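Local coordinates for ALDH21) (Physcomitrella patens subsp. patens, PDB 5MZ5), which catalyses the NADP(+)-dependent oxidation of succinic semialdehyde to succinate, as a plant member of the aldehyde dehydrogenase family, at the interface of chains A and B. Sequence-based numbering; all coordinates share one arbitrary frame. Chains: chain A/B, ALDH21).

The interface of chains A and B. Residues chain A 428-429, 452-453, 455-456; chain B 511-515.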
ATOM      1  N   PHE A 428       3.625 -25.097 -27.437  1.00 31.90           N
ATOM      2  CA  PHE A 428       3.666 -24.473 -26.117  1.00 29.69           C
ATOM      3  C   PHE A 428       2.266 -24.102 -25.587  1.00 34.09           C
ATOM      4  O   PHE A 428       1.969 -24.398 -24.431  1.00 32.98           O
ATOM      5  CB  PHE A 428       4.631 -23.256 -26.090  1.00 30.33           C
ATOM      6  CG  PHE A 428       4.665 -22.562 -24.750  1.00 30.91           C
ATOM      7  CD1 PHE A 428       5.379 -23.102 -23.687  1.00 32.71           C
ATOM      8  CD2 PHE A 428       3.952 -21.383 -24.539  1.00 32.25           C
ATOM      9  CE1 PHE A 428       5.381 -22.472 -22.435  1.00 32.54           C
ATOM     10  CE2 PHE A 428       3.966 -20.751 -23.290  1.00 33.51           C
ATOM     11  CZ  PHE A 428       4.671 -21.303 -22.246  1.00 30.64           C
ATOM     12  N   LYS A 429       1.427 -23.443 -26.422  1.00 30.94           N
ATOM     13  CA  LYS A 429       0.068 -23.034 -26.061  1.00 31.02           C
ATOM     14  C   LYS A 429      -0.749 -24.266 -25.626  1.00 35.23           C
ATOM     15  O   LYS A 429      -1.504 -24.194 -24.650  1.00 33.95           O
ATOM     16  CB  LYS A 429      -0.626 -22.361 -27.253  1.00 34.20           C
ATOM     17  CG  LYS A 429      -0.426 -20.861 -27.325  1.00 51.39           C
ATOM     18  CD  LYS A 429      -0.951 -20.300 -28.658  1.00 66.31           C
ATOM     19  CE  LYS A 429      -1.552 -18.903 -28.631  1.00 83.22           C
ATOM     20  NZ  LYS A 429      -0.538 -17.814 -28.725  1.00 91.84           N
ATOM     21  N   ASN A 452       8.359 -13.999 -23.325  1.00 25.08           N
ATOM     22  CA  ASN A 452       6.928 -14.068 -23.646  1.00 24.31           C
ATOM     23  C   ASN A 452       6.259 -15.353 -23.178  1.00 27.55           C
ATOM     24  O   ASN A 452       5.142 -15.294 -22.678  1.00 27.15           O
ATOM     25  CB  ASN A 452       6.703 -13.809 -25.122  1.00 20.01           C
ATOM     26  CG  ASN A 452       6.917 -12.359 -25.461  1.00 42.67           C
ATOM     27  OD1 ASN A 452       6.509 -11.464 -24.714  1.00 31.82           O
ATOM     28  ND2 ASN A 452       7.570 -12.090 -26.586  1.00 39.19           N
ATOM     29  N   LYS A 453       6.951 -16.493 -23.265  1.00 25.27           N
ATOM     30  CA  LYS A 453       6.424 -17.788 -22.785  1.00 24.98           C
ATOM     31  C   LYS A 453       6.249 -17.764 -21.268  1.00 28.00           C
ATOM     32  O   LYS A 453       5.250 -18.268 -20.765  1.00 27.15           O
ATOM     33  CB  LYS A 453       7.341 -18.941 -23.210  1.00 26.20           C
ATOM     34  CG  LYS A 453       7.263 -19.230 -24.696  1.00 31.66           C
ATOM     35  CD  LYS A 453       8.086 -20.427 -25.092  1.00 31.22           C
ATOM     36  CE  LYS A 453       7.895 -20.722 -26.556  1.00 35.34           C
ATOM     37  NZ  LYS A 453       8.928 -21.659 -27.068  1.00 34.41           N
ATOM     38  N   PHE A 455       5.698 -15.037 -19.288  1.00 22.37           N
ATOM     39  CA  PHE A 455       4.563 -14.191 -18.945  1.00 22.71           C
ATOM     40  C   PHE A 455       3.236 -14.696 -19.522  1.00 28.10           C
ATOM     41  O   PHE A 455       2.197 -14.406 -18.940  1.00 28.65           O
ATOM     42  CB  PHE A 455       4.841 -12.714 -19.285  1.00 24.68           C
ATOM     43  CG  PHE A 455       5.745 -12.125 -18.218  1.00 26.07           C
ATOM     44  CD1 PHE A 455       7.132 -12.178 -18.349  1.00 27.89           C
ATOM     45  CD2 PHE A 455       5.212 -11.615 -17.029  1.00 26.91           C
ATOM     46  CE1 PHE A 455       7.965 -11.689 -17.340  1.00 28.60           C
ATOM     47  CE2 PHE A 455       6.050 -11.123 -16.021  1.00 28.72           C
ATOM     48  CZ  PHE A 455       7.421 -11.168 -16.182  1.00 27.07           C
ATOM     49  N   TYR A 456       3.260 -15.474 -20.617  1.00 25.83           N
ATOM     50  CA  TYR A 456       2.053 -16.099 -21.181  1.00 24.94           C
ATOM     51  C   TYR A 456       1.585 -17.144 -20.158  1.00 28.21           C
ATOM     52  O   TYR A 456       0.395 -17.203 -19.842  1.00 27.99           O
ATOM     53  CB  TYR A 456       2.332 -16.748 -22.567  1.00 25.63           C
ATOM     54  CG  TYR A 456       1.136 -17.475 -23.150  1.00 27.33           C
ATOM     55  CD1 TYR A 456       0.832 -18.782 -22.768  1.00 28.21           C
ATOM     56  CD2 TYR A 456       0.275 -16.841 -24.039  1.00 29.38           C
ATOM     57  CE1 TYR A 456      -0.296 -19.440 -23.264  1.00 28.96           C
ATOM     58  CE2 TYR A 456      -0.838 -17.501 -24.566  1.00 30.79           C
ATOM     59  CZ  TYR A 456      -1.125 -18.797 -24.164  1.00 38.61           C
ATOM     60  OH  TYR A 456      -2.231 -19.447 -24.658  1.00 44.03           O
TER
ATOM     61  N   ASN B 511       3.656  -5.445 -24.803  1.00 29.50           N
ATOM     62  CA  ASN B 511       3.094  -6.736 -25.217  1.00 29.86           C
ATOM     63  C   ASN B 511       3.894  -7.944 -24.702  1.00 33.65           C
ATOM     64  O   ASN B 511       4.096  -8.902 -25.434  1.00 32.77           O
ATOM     65  CB  ASN B 511       2.887  -6.795 -26.755  1.00 31.27           C
ATOM     66  CG  ASN B 511       1.920  -5.750 -27.275  1.00 55.78           C
ATOM     67  OD1 ASN B 511       0.786  -5.614 -26.804  1.00 55.02           O
ATOM     68  ND2 ASN B 511       2.350  -4.985 -28.261  1.00 43.61           N
ATOM     69  N   VAL B 512       4.353  -7.890 -23.442  1.00 31.40           N
ATOM     70  CA  VAL B 512       5.083  -9.001 -22.833  1.00 30.95           C
ATOM     71  C   VAL B 512       4.054 -10.089 -22.460  1.00 35.01           C
ATOM     72  O   VAL B 512       3.062  -9.816 -21.786  1.00 34.79           O
ATOM     73  CB  VAL B 512       6.000  -8.539 -21.667  1.00 33.85           C
ATOM     74  CG1 VAL B 512       6.581  -9.724 -20.913  1.00 33.03           C
ATOM     75  CG2 VAL B 512       7.135  -7.660 -22.199  1.00 33.88           C
ATOM     76  N   GLY B 513       4.264 -11.286 -22.972  1.00 31.84           N
ATOM     77  CA  GLY B 513       3.339 -12.391 -22.782  1.00 31.30           C
ATOM     78  C   GLY B 513       2.569 -12.684 -24.048  1.00 36.88           C
ATOM     79  O   GLY B 513       1.689 -13.538 -24.039  1.00 37.51           O
ATOM     80  N   THR B 514       2.891 -11.975 -25.150  1.00 35.04           N
ATOM     81  CA  THR B 514       2.300 -12.206 -26.476  1.00 35.59           C
ATOM     82  C   THR B 514       3.257 -13.147 -27.197  1.00 37.64           C
ATOM     83  O   THR B 514       4.427 -12.823 -27.396  1.00 35.91           O
ATOM     84  CB  THR B 514       2.095 -10.886 -27.254  1.00 45.52           C
ATOM     85  OG1 THR B 514       1.171 -10.055 -26.545  1.00 46.56           O
ATOM     86  CG2 THR B 514       1.607 -11.113 -28.692  1.00 43.72           C
ATOM     87  N   LEU B 515       2.770 -14.322 -27.547  1.00 35.17           N
ATOM     88  CA  LEU B 515       3.586 -15.323 -28.225  1.00 38.31           C
ATOM     89  C   LEU B 515       3.754 -15.024 -29.730  1.00 60.90           C
ATOM     90  O   LEU B 515       2.841 -14.403 -30.331  1.00 61.78           O
ATOM     91  CB  LEU B 515       3.005 -16.728 -27.994  1.00 38.29           C
ATOM     92  CG  LEU B 515       3.023 -17.236 -26.555  1.00 41.79           C
ATOM     93  CD1 LEU B 515       2.379 -18.586 -26.465  1.00 42.36           C
ATOM     94  CD2 LEU B 515       4.433 -17.293 -26.008  1.00 44.02           C
ATOM     95  OXT LEU B 515       4.812 -15.393 -30.297  1.00 77.18           O
TER
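The C-terminal tail of one subunit docks on the helical surface of its neighbour, one part of a two-fold symmetric interface that pairs subunits in the deposited tetramer; the exchange is reciprocal. Residues B:Asn511 to B:Leu515, which follow strand 502-510, run along helix 451-460 of chain A and end beside the start of helix 428-435. The terminal B:Leu515, with 120 Å² hidden by chain A, packs its side chain against residues of both helices. Its CG stands anti to the carbonyl carbon (chi1 -65°), and the branch CD1 lies over one face of the A:Tyr456 ring, toward the rim and 3.7 Å from the centroid. The same methyl meets CD2 of A:Phe428 at 3.7 Å, while the other branch, CD2, packs on CG of A:Lys453. That CG in turn covers the centre of one face of the A:Phe428 ring. Two residues before the terminus, the backbone N of B:Gly513 donates a nearly straight hydrogen bond to the carboxamide OD1 of A:Asn452 (2.8 Å, 169° at the hydrogen), in the carbonyl plane on a lone pair. An alanine in place of A:Asn452 would remove this acceptor and would probably loosen the register of the tail. One residue earlier still, CG1 of B:Val512 rests against CD1 of A:Phe455 at 3.6 Å. The hydrogen bond and the packed side chain of the terminal leucine together fasten the tail to the partner, and are likely to stabilise subunit pairing, some 27 Å from the active-site residue A:Glu285.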